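Local coordinates for alkane monooxygenase (Geobacillus thermodenitrificans, PDB 3B9O), which belongs to the luciferase-like monooxygenases, a family built on the TIM-barrel fold, and holds a flavin mononucleotide in its pocket, at residues V244-K249 / I275-G280; Y169-G174 / H197-S202; F10-V15 / A77-V82. All coordinates share one frame; numbering follows the deposited sequence.

Contact 1: residues V244-K249 / I275-G280; sequences VFLGGK and IKMFAG. With FMN (flavin mononucleotide), chain C.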
loop_
_atom_site.group_PDB
_atom_site.type_symbol
_atom_site.label_atom_id
_atom_site.label_comp_id
_atom_site.label_asym_id
_atom_site.label_seq_id
_atom_site.Cartn_x
_atom_site.Cartn_y
_atom_site.Cartn_z
ATOM N N VAL A 244 1.274 -7.076 5.116
ATOM C CA VAL A 244 2.500 -6.300 5.277
ATOM C C VAL A 244 3.193 -6.179 3.937
ATOM O O VAL A 244 3.363 -7.167 3.247
ATOM C CB VAL A 244 3.446 -6.928 6.357
ATOM C CG1 VAL A 244 4.631 -6.026 6.631
ATOM C CG2 VAL A 244 2.679 -7.219 7.642
ATOM N N PHE A 245 3.537 -4.946 3.551
ATOM C CA PHE A 245 4.292 -4.680 2.321
ATOM C C PHE A 245 5.776 -4.539 2.754
ATOM O O PHE A 245 6.184 -3.529 3.318
ATOM C CB PHE A 245 3.714 -3.397 1.668
ATOM C CG PHE A 245 4.347 -2.982 0.330
ATOM C CD1 PHE A 245 4.108 -1.678 -0.161
ATOM C CD2 PHE A 245 5.183 -3.837 -0.422
ATOM C CE1 PHE A 245 4.687 -1.253 -1.392
ATOM C CE2 PHE A 245 5.760 -3.417 -1.674
ATOM C CZ PHE A 245 5.513 -2.120 -2.137
ATOM N N LEU A 246 6.553 -5.573 2.481
ATOM C CA LEU A 246 7.960 -5.684 2.862
ATOM C C LEU A 246 8.896 -5.162 1.790
ATOM O O LEU A 246 8.621 -5.262 0.577
ATOM C CB LEU A 246 8.285 -7.144 3.032
ATOM C CG LEU A 246 8.249 -7.970 4.314
ATOM C CD1 LEU A 246 7.689 -7.270 5.484
ATOM C CD2 LEU A 246 7.613 -9.326 4.025
ATOM N N GLY A 247 10.005 -4.589 2.243
ATOM C CA GLY A 247 11.140 -4.311 1.371
ATOM C C GLY A 247 12.006 -5.550 1.269
ATOM O O GLY A 247 12.005 -6.387 2.171
ATOM N N GLY A 248 12.745 -5.682 0.161
ATOM C CA GLY A 248 13.634 -6.829 -0.030
ATOM C C GLY A 248 13.447 -7.443 -1.390
ATOM O O GLY A 248 12.325 -7.470 -1.915
ATOM N N LYS A 249 14.550 -7.918 -1.970
ATOM C CA LYS A 249 14.574 -8.383 -3.369
ATOM C C LYS A 249 15.051 -9.812 -3.551
ATOM O O LYS A 249 15.202 -10.267 -4.692
ATOM C CB LYS A 249 15.419 -7.482 -4.271
ATOM C CG LYS A 249 16.775 -7.109 -3.709
ATOM C CD LYS A 249 17.778 -6.546 -4.749
ATOM C CE LYS A 249 17.180 -5.666 -5.832
ATOM N NZ LYS A 249 18.151 -4.548 -6.145
ATOM N N ILE A 275 -1.559 -12.932 9.143
ATOM C CA ILE A 275 -0.841 -11.826 8.531
ATOM C C ILE A 275 -0.371 -12.322 7.158
ATOM O O ILE A 275 0.346 -13.321 7.081
ATOM C CB ILE A 275 0.404 -11.388 9.386
ATOM C CG1 ILE A 275 0.052 -11.186 10.869
ATOM C CG2 ILE A 275 1.030 -10.125 8.788
ATOM C CD1 ILE A 275 1.289 -11.093 11.812
ATOM N N LYS A 276 -0.725 -11.630 6.089
ATOM C CA LYS A 276 -0.206 -11.931 4.743
ATOM C C LYS A 276 1.001 -11.060 4.424
ATOM O O LYS A 276 1.050 -9.886 4.797
ATOM C CB LYS A 276 -1.307 -11.683 3.708
ATOM C CG LYS A 276 -2.580 -12.446 3.984
ATOM C CD LYS A 276 -2.465 -13.897 3.516
ATOM C CE LYS A 276 -3.793 -14.635 3.741
ATOM N NZ LYS A 276 -3.988 -15.791 2.837
ATOM N N MET A 277 1.987 -11.643 3.755
ATOM C CA MET A 277 3.259 -10.961 3.477
ATOM C C MET A 277 3.331 -10.694 1.989
ATOM O O MET A 277 3.142 -11.627 1.202
ATOM C CB MET A 277 4.423 -11.857 3.906
ATOM C CG MET A 277 4.396 -12.189 5.420
ATOM S SD MET A 277 4.700 -10.771 6.492
ATOM C CE MET A 277 4.436 -11.554 8.081
ATOM N N PHE A 278 3.568 -9.429 1.624
ATOM C CA PHE A 278 3.622 -8.946 0.237
ATOM C C PHE A 278 5.031 -8.401 -0.077
ATOM O O PHE A 278 5.591 -7.678 0.722
ATOM C CB PHE A 278 2.570 -7.841 0.015
ATOM C CG PHE A 278 1.152 -8.371 -0.079
ATOM C CD1 PHE A 278 0.437 -8.704 1.076
ATOM C CD2 PHE A 278 0.542 -8.547 -1.326
ATOM C CE1 PHE A 278 -0.908 -9.201 0.999
ATOM C CE2 PHE A 278 -0.777 -9.071 -1.428
ATOM C CZ PHE A 278 -1.494 -9.396 -0.253
ATOM N N ALA A 279 5.614 -8.829 -1.195
ATOM C CA ALA A 279 6.870 -8.292 -1.680
ATOM C C ALA A 279 6.603 -7.376 -2.860
ATOM O O ALA A 279 5.558 -7.490 -3.503
ATOM C CB ALA A 279 7.797 -9.437 -2.097
ATOM N N GLY A 280 7.507 -6.433 -3.130
ATOM C CA GLY A 280 7.435 -5.671 -4.380
ATOM C C GLY A 280 8.085 -6.512 -5.479
ATOM O O GLY A 280 8.940 -7.376 -5.209
HETATM N N1 FMN C . 5.713 6.000 3.130
HETATM C C2 FMN C . 4.801 6.894 2.684
HETATM O O2 FMN C . 4.722 8.011 3.274
HETATM N N3 FMN C . 4.009 6.545 1.618
HETATM C C4 FMN C . 4.118 5.320 1.011
HETATM O O4 FMN C . 3.379 5.022 0.049
HETATM C C4A FMN C . 5.057 4.388 1.478
HETATM N N5 FMN C . 5.214 3.147 0.925
HETATM C C5A FMN C . 6.164 2.289 1.419
HETATM C C6 FMN C . 6.363 1.008 0.869
HETATM C C7 FMN C . 7.335 0.137 1.399
HETATM C C7M FMN C . 7.564 -1.242 0.816
HETATM C C8 FMN C . 8.103 0.537 2.482
HETATM C C8M FMN C . 9.152 -0.387 3.058
HETATM C C9 FMN C . 7.920 1.809 3.038
HETATM C C9A FMN C . 6.958 2.691 2.514
HETATM N N10 FMN C . 6.784 3.924 3.057
HETATM C C10 FMN C . 5.861 4.771 2.557
HETATM C "C1'" FMN C . 7.591 4.386 4.207
HETATM C "C2'" FMN C . 6.801 4.175 5.511
HETATM O "O2'" FMN C . 5.499 3.653 5.242
HETATM C "C3'" FMN C . 6.633 5.422 6.394
HETATM O "O3'" FMN C . 6.207 6.588 5.656
HETATM C "C4'" FMN C . 7.841 5.675 7.323
HETATM O "O4'" FMN C . 8.332 7.014 7.211
HETATM C "C5'" FMN C . 9.020 4.718 7.119
HETATM O "O5'" FMN C . 8.777 3.644 8.019
HETATM P P FMN C . 9.948 2.797 8.720
HETATM O O1P FMN C . 11.002 3.828 9.087
HETATM O O2P FMN C . 9.236 2.153 9.872
HETATM O O3P FMN C . 10.481 1.852 7.658
HETATM O O HOH W 1 9.880 -6.332 -1.441
HETATM O O HOH W 2 11.006 -8.253 -4.115
#
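Phe245 and Phe278 lie side by side on neighbouring parallel strands, their side chains on the same face of the sheet, with Val244 paired to Met277 on the other. Three backbone bonds, Val244 N to Lys276 O, Phe278 N to Val244 O and Leu246 N to Phe278 O, alternate between the strands.

From CB, the Phe245 side chain runs with CG anti to the backbone N (chi1 -178°), which carries the ring out to the flavin. CD2 passes 4.0 Å from Phe278 O. Beyond it CE2 stands 3.8 Å from Gly280 N, which meets the ring at its edge and in its plane. Across the ring, CE1 comes 3.6 Å from FMN C6, which lies on the same side as the methyl C7M. C7M itself sits over the ring centre, 3.4 Å above the Phe245 plane, a CH-pi arrangement in which one methyl of the flavin, rather than its ring plane, meets the phenyl face.

Behind the sheet, Val244 CG2 touches Ile275 CG2 at 3.5 Å, and Leu246 CD2 rests 4.1 Å from Met277 CB. Where the strands diverge, a water accepts a hydrogen bond from Gly280 N (2.9 Å to the water oxygen) and also bonds to Leu246 O.

Val244 and Leu246 pack against helix 251-265, the crossover of this beta-alpha-beta unit, whereas Phe278 faces His6 and Asn8 of strand 6-12 and Phe245 reaches Asn376 of strand 374-378.

Contact 2: residues Y169-G174 / H197-S202; sequences YKLWEG and HEINHS
Lys170 and Ile199 bring the two backbones closest, their CA atoms 6.2 Å apart, where the last turns of helix 154-174 run beside an irregular segment. At Asn200 that segment takes a left-handed helical conformation before entering strand 201-202.

Ile199 points at the helix. Its CG2 lies against the backbone of Lys170, 3.6 Å from Lys170 O, and its CG1 occupies the crowded position between backbone N and carbonyl carbon (chi1 62°), from which CD1 reaches Leu171 CD2 at 3.7 Å. The Lys170 chain, extended beyond CG, crosses His201 at about a right angle and gives a hydrogen bond from NZ to His201 ND1 (3.1 Å), tilted 21° from the imidazole plane. With ND1 accepting, the ring proton would be expected on NE2, which bonds to Glu163. Lys170 NZ also forms a salt bridge with Glu166 and donates to a water (2.9 Å) that donates to Ile199 O.

Leu171 continues inward onto Tyr113 and Ala116 of helix 112-125, and His201 pairs with Val208 in a hairpin. This is a long connection on a TIM barrel: between strands 130-135 and 223-227 the chain leaves helix 154-174, forms the antiparallel pair 181-184/189-191 and returns to that helix.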
loop_
_atom_site.group_PDB
_atom_site.type_symbol
_atom_site.label_atom_id
_atom_site.label_comp_id
_atom_site.label_asym_id
_atom_site.label_seq_id
_atom_site.Cartn_x
_atom_site.Cartn_y
_atom_site.Cartn_z
ATOM N N TYR A 169 -10.440 1.757 15.542
ATOM C CA TYR A 169 -11.047 0.458 15.941
ATOM C C TYR A 169 -12.287 0.649 16.832
ATOM O O TYR A 169 -13.314 0.014 16.600
ATOM C CB TYR A 169 -10.068 -0.447 16.720
ATOM C CG TYR A 169 -8.819 -0.921 16.001
ATOM C CD1 TYR A 169 -7.656 -1.186 16.734
ATOM C CD2 TYR A 169 -8.788 -1.109 14.599
ATOM C CE1 TYR A 169 -6.491 -1.640 16.127
ATOM C CE2 TYR A 169 -7.609 -1.579 13.961
ATOM C CZ TYR A 169 -6.467 -1.822 14.745
ATOM O OH TYR A 169 -5.319 -2.282 14.157
ATOM N N LYS A 170 -12.200 1.515 17.859
ATOM C CA LYS A 170 -13.387 1.770 18.720
ATOM C C LYS A 170 -14.586 2.293 17.925
ATOM O O LYS A 170 -15.677 1.787 18.062
ATOM C CB LYS A 170 -13.056 2.735 19.845
ATOM C CG LYS A 170 -12.111 2.124 20.916
ATOM C CD LYS A 170 -11.506 3.248 21.774
ATOM C CE LYS A 170 -10.536 2.589 22.751
ATOM N NZ LYS A 170 -10.167 3.496 23.839
ATOM N N LEU A 171 -14.361 3.296 17.089
ATOM C CA LEU A 171 -15.403 3.808 16.169
ATOM C C LEU A 171 -16.013 2.747 15.243
ATOM O O LEU A 171 -17.238 2.580 15.138
ATOM C CB LEU A 171 -14.845 5.009 15.356
ATOM C CG LEU A 171 -14.426 6.243 16.181
ATOM C CD1 LEU A 171 -13.679 7.260 15.330
ATOM C CD2 LEU A 171 -15.672 6.901 16.894
ATOM N N TRP A 172 -15.145 2.007 14.580
ATOM C CA TRP A 172 -15.567 1.061 13.566
ATOM C C TRP A 172 -16.218 -0.218 14.077
ATOM O O TRP A 172 -17.094 -0.739 13.420
ATOM C CB TRP A 172 -14.371 0.679 12.696
ATOM C CG TRP A 172 -13.881 1.779 11.801
ATOM C CD1 TRP A 172 -14.637 2.747 11.212
ATOM C CD2 TRP A 172 -12.544 1.945 11.305
ATOM N NE1 TRP A 172 -13.843 3.546 10.418
ATOM C CE2 TRP A 172 -12.560 3.064 10.434
ATOM C CE3 TRP A 172 -11.323 1.268 11.526
ATOM C CZ2 TRP A 172 -11.397 3.550 9.814
ATOM C CZ3 TRP A 172 -10.172 1.729 10.906
ATOM C CH2 TRP A 172 -10.215 2.866 10.045
ATOM N N GLU A 173 -15.751 -0.709 15.230
ATOM C CA GLU A 173 -16.103 -2.023 15.760
ATOM C C GLU A 173 -17.031 -1.924 16.948
ATOM O O GLU A 173 -17.850 -2.807 17.164
ATOM C CB GLU A 173 -14.857 -2.788 16.236
ATOM C CG GLU A 173 -13.787 -3.093 15.143
ATOM C CD GLU A 173 -14.286 -4.116 14.132
ATOM O OE1 GLU A 173 -13.866 -4.031 12.970
ATOM O OE2 GLU A 173 -15.086 -4.993 14.508
ATOM N N GLY A 174 -16.881 -0.873 17.729
ATOM C CA GLY A 174 -17.581 -0.820 19.029
ATOM C C GLY A 174 -18.707 0.204 19.212
ATOM O O GLY A 174 -19.566 0.074 20.114
ATOM N N HIS A 197 -23.387 3.876 20.667
ATOM C CA HIS A 197 -22.611 4.125 21.897
ATOM C C HIS A 197 -21.473 5.107 21.745
ATOM O O HIS A 197 -20.736 5.061 20.755
ATOM C CB HIS A 197 -22.028 2.794 22.447
ATOM C CG HIS A 197 -23.035 1.704 22.583
ATOM N ND1 HIS A 197 -24.032 1.738 23.532
ATOM C CD2 HIS A 197 -23.230 0.568 21.871
ATOM C CE1 HIS A 197 -24.799 0.677 23.399
ATOM N NE2 HIS A 197 -24.329 -0.054 22.404
ATOM N N GLU A 198 -21.307 5.995 22.737
ATOM C CA GLU A 198 -20.071 6.774 22.870
ATOM C C GLU A 198 -18.921 5.777 23.038
ATOM O O GLU A 198 -19.122 4.657 23.523
ATOM C CB GLU A 198 -20.123 7.729 24.071
ATOM C CG GLU A 198 -20.893 8.989 23.823
ATOM C CD GLU A 198 -21.097 9.868 25.061
ATOM O OE1 GLU A 198 -20.652 9.515 26.190
ATOM O OE2 GLU A 198 -21.710 10.945 24.879
ATOM N N ILE A 199 -17.738 6.152 22.576
ATOM C CA ILE A 199 -16.554 5.298 22.767
ATOM C C ILE A 199 -15.720 5.752 23.963
ATOM O O ILE A 199 -14.932 4.975 24.496
ATOM C CB ILE A 199 -15.640 5.196 21.492
ATOM C CG1 ILE A 199 -15.080 6.583 21.110
ATOM C CG2 ILE A 199 -16.404 4.473 20.360
ATOM C CD1 ILE A 199 -13.870 6.584 20.127
ATOM N N ASN A 200 -15.893 7.005 24.373
ATOM C CA ASN A 200 -15.175 7.544 25.529
ATOM C C ASN A 200 -13.704 7.217 25.522
ATOM O O ASN A 200 -13.147 6.655 26.505
ATOM C CB ASN A 200 -15.828 7.085 26.830
ATOM C CG ASN A 200 -17.260 7.507 26.907
ATOM O OD1 ASN A 200 -18.143 6.679 27.048
ATOM N ND2 ASN A 200 -17.507 8.807 26.739
ATOM N N HIS A 201 -13.074 7.567 24.406
ATOM C CA HIS A 201 -11.654 7.382 24.273
ATOM C C HIS A 201 -10.904 8.550 24.890
ATOM O O HIS A 201 -11.221 9.710 24.687
ATOM C CB HIS A 201 -11.219 7.198 22.806
ATOM C CG HIS A 201 -9.734 7.213 22.633
ATOM N ND1 HIS A 201 -8.987 6.061 22.598
ATOM C CD2 HIS A 201 -8.854 8.235 22.562
ATOM C CE1 HIS A 201 -7.706 6.373 22.503
ATOM N NE2 HIS A 201 -7.601 7.686 22.468
ATOM N N SER A 202 -9.848 8.201 25.602
ATOM C CA SER A 202 -9.064 9.160 26.322
ATOM C C SER A 202 -7.648 8.608 26.316
ATOM O O SER A 202 -7.412 7.537 26.853
ATOM C CB SER A 202 -9.639 9.246 27.754
ATOM O OG SER A 202 -9.427 10.548 28.259
HETATM O O HOH W 3 -12.672 3.811 25.299
#

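Contact 3: residues F10-V15 / A77-V82; sequences FEMNCV and AVQIPV
Met12 and Gln79 meet at the edge of the flavin pocket, where strand 6-12 runs out at its C-terminal end and a loop following helix 71-75 comes up beside it. Met12 puts CG anti to its backbone N (chi1 -170°) and stays extended from there, crossing the Gln79 side chain at about a right angle. SD sits over the face of the Gln79 amide, 3.6 Å from Gln79 CD, and the methyl CE comes 3.4 Å from Gln79 OE1. That amide is held at both ends, OE1 by the hydroxyl of Tyr63 and NE2 by His17 O, which fixes its rotation under the thioether. On its other flank, Met12 CE touches Val82 CG1 at 3.6 Å.

In a TIM barrel the loops at the C-terminal ends of the strands form the rim of the pocket, and here two of them pack together. The loop 77-82 starts at Ala77, whose positive phi closes a Schellman motif at the end of the helix, and turns again through a cis peptide bond before Pro81.

Cys14 fits into this bend. Its SG stands between backbone N and carbonyl carbon (chi1 65°), placing it against CA and CG of Gln79, while Cys14 CB packs tightly on Pro81 O at 3.1 Å. Val82 CA approaches Asn13 O at 3.5 Å in a CA-H...O contact. Farther out, Val15 CG1 lies 3.8 Å from Ala77 CB, and its CG2 faces the Pro81 ring. Polar bridging falls to one water, which accepts from Val15 N at 2.8 Å and donates to Pro81 O at 2.6 Å as well as to Ala77 O.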
loop_
_atom_site.group_PDB
_atom_site.type_symbol
_atom_site.label_atom_id
_atom_site.label_comp_id
_atom_site.label_asym_id
_atom_site.label_seq_id
_atom_site.Cartn_x
_atom_site.Cartn_y
_atom_site.Cartn_z
ATOM N N PHE A 10 0.580 -1.689 -8.108
ATOM C CA PHE A 10 1.178 -0.605 -7.326
ATOM C C PHE A 10 1.089 0.725 -8.085
ATOM O O PHE A 10 1.593 0.879 -9.223
ATOM C CB PHE A 10 2.630 -0.915 -6.984
ATOM C CG PHE A 10 3.204 -0.079 -5.892
ATOM C CD1 PHE A 10 2.471 0.210 -4.746
ATOM C CD2 PHE A 10 4.519 0.392 -5.989
ATOM C CE1 PHE A 10 3.021 0.977 -3.722
ATOM C CE2 PHE A 10 5.084 1.144 -4.939
ATOM C CZ PHE A 10 4.354 1.419 -3.819
ATOM N N GLU A 11 0.467 1.700 -7.439
ATOM C CA GLU A 11 0.144 2.952 -8.139
ATOM C C GLU A 11 0.254 4.144 -7.191
ATOM O O GLU A 11 0.400 3.981 -5.988
ATOM C CB GLU A 11 -1.286 2.793 -8.732
ATOM C CG GLU A 11 -1.801 3.806 -9.710
ATOM C CD GLU A 11 -0.825 4.214 -10.845
ATOM O OE1 GLU A 11 0.084 5.000 -10.581
ATOM O OE2 GLU A 11 -1.007 3.812 -11.994
ATOM N N MET A 12 0.199 5.347 -7.750
ATOM C CA MET A 12 0.157 6.575 -6.969
ATOM C C MET A 12 -0.474 7.652 -7.845
ATOM O O MET A 12 -0.194 7.723 -9.054
ATOM C CB MET A 12 1.576 7.022 -6.510
ATOM C CG MET A 12 1.565 8.186 -5.476
ATOM S SD MET A 12 3.199 8.402 -4.730
ATOM C CE MET A 12 3.026 10.056 -4.087
ATOM N N ASN A 13 -1.267 8.522 -7.202
ATOM C CA ASN A 13 -1.987 9.591 -7.886
ATOM C C ASN A 13 -1.006 10.775 -8.165
ATOM O O ASN A 13 -1.141 11.862 -7.591
ATOM C CB ASN A 13 -3.163 10.054 -7.012
ATOM C CG ASN A 13 -4.195 10.832 -7.775
ATOM O OD1 ASN A 13 -5.251 11.178 -7.220
ATOM N ND2 ASN A 13 -3.938 11.076 -9.077
ATOM N N CYS A 14 -0.037 10.542 -9.041
ATOM C CA CYS A 14 0.976 11.552 -9.381
ATOM C C CYS A 14 1.601 11.164 -10.696
ATOM O O CYS A 14 1.195 10.179 -11.294
ATOM C CB CYS A 14 2.056 11.672 -8.293
ATOM S SG CYS A 14 3.110 10.172 -8.039
ATOM N N VAL A 15 2.646 11.881 -11.097
ATOM C CA VAL A 15 3.327 11.587 -12.357
ATOM C C VAL A 15 4.443 10.562 -12.147
ATOM O O VAL A 15 4.308 9.403 -12.609
ATOM C CB VAL A 15 3.852 12.882 -13.050
ATOM C CG1 VAL A 15 4.660 12.553 -14.327
ATOM C CG2 VAL A 15 2.699 13.869 -13.283
ATOM N N ALA A 77 9.347 15.575 -11.786
ATOM C CA ALA A 77 8.014 15.096 -11.334
ATOM C C ALA A 77 8.052 13.934 -10.300
ATOM O O ALA A 77 7.241 12.975 -10.355
ATOM C CB ALA A 77 7.142 14.749 -12.538
ATOM N N VAL A 78 8.978 14.048 -9.363
ATOM C CA VAL A 78 9.192 13.040 -8.311
ATOM C C VAL A 78 8.132 13.198 -7.203
ATOM O O VAL A 78 8.360 13.851 -6.189
ATOM C CB VAL A 78 10.681 13.094 -7.763
ATOM C CG1 VAL A 78 10.864 12.164 -6.526
ATOM C CG2 VAL A 78 11.669 12.730 -8.875
ATOM N N GLN A 79 6.934 12.640 -7.450
ATOM C CA GLN A 79 5.841 12.639 -6.466
ATOM C C GLN A 79 5.292 14.036 -6.154
ATOM O O GLN A 79 4.617 14.230 -5.166
ATOM C CB GLN A 79 6.228 11.854 -5.205
ATOM C CG GLN A 79 6.245 10.342 -5.526
ATOM C CD GLN A 79 6.635 9.416 -4.381
ATOM O OE1 GLN A 79 6.288 9.642 -3.220
ATOM N NE2 GLN A 79 7.342 8.341 -4.721
ATOM N N ILE A 80 5.618 14.991 -7.033
ATOM C CA ILE A 80 5.033 16.343 -7.065
ATOM C C ILE A 80 4.914 16.696 -8.572
ATOM O O ILE A 80 5.829 16.453 -9.343
ATOM C CB ILE A 80 5.852 17.377 -6.201
ATOM C CG1 ILE A 80 5.045 18.696 -6.018
ATOM C CG2 ILE A 80 7.301 17.571 -6.781
ATOM C CD1 ILE A 80 5.607 19.710 -5.028
ATOM N N PRO A 81 3.729 17.101 -9.025
ATOM C CA PRO A 81 2.471 17.238 -8.282
ATOM C C PRO A 81 1.947 15.855 -7.796
ATOM O O PRO A 81 2.326 14.801 -8.362
ATOM C CB PRO A 81 1.534 17.823 -9.327
ATOM C CG PRO A 81 2.070 17.240 -10.649
ATOM C CD PRO A 81 3.547 17.377 -10.464
ATOM N N VAL A 82 1.123 15.880 -6.745
ATOM C CA VAL A 82 0.456 14.684 -6.212
ATOM C C VAL A 82 -0.985 15.043 -5.850
ATOM O O VAL A 82 -1.206 16.025 -5.147
ATOM C CB VAL A 82 0.877 14.269 -4.790
ATOM C CG1 VAL A 82 0.754 12.759 -4.494
ATOM C CG2 VAL A 82 1.931 15.143 -4.106
HETATM O O HOH W 4 4.229 13.731 -9.773
#

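How the contacts relate
Contacts 1 and 3 belong to the same barrel sheet and both lie toward the flavin, though only contact 1 touches it. Their centres are 21 Å apart, yet they touch directly: Phe245 CE1 lies 3.6 Å from Phe10 CZ, the two rings meeting edge-to-face. Phe245 is part of the flavin pocket, whereas the Met12 side chain of contact 3 is about 6 Å from the flavin. Contact 2 sits apart from both, on the periphery, its centre about 31 Å from that of contact 1 and 35 Å from that of contact 3; the nearest atoms are about 11 Å and 19 Å away respectively. Along the chain the three follow in series, 3 first, then 2, then 1.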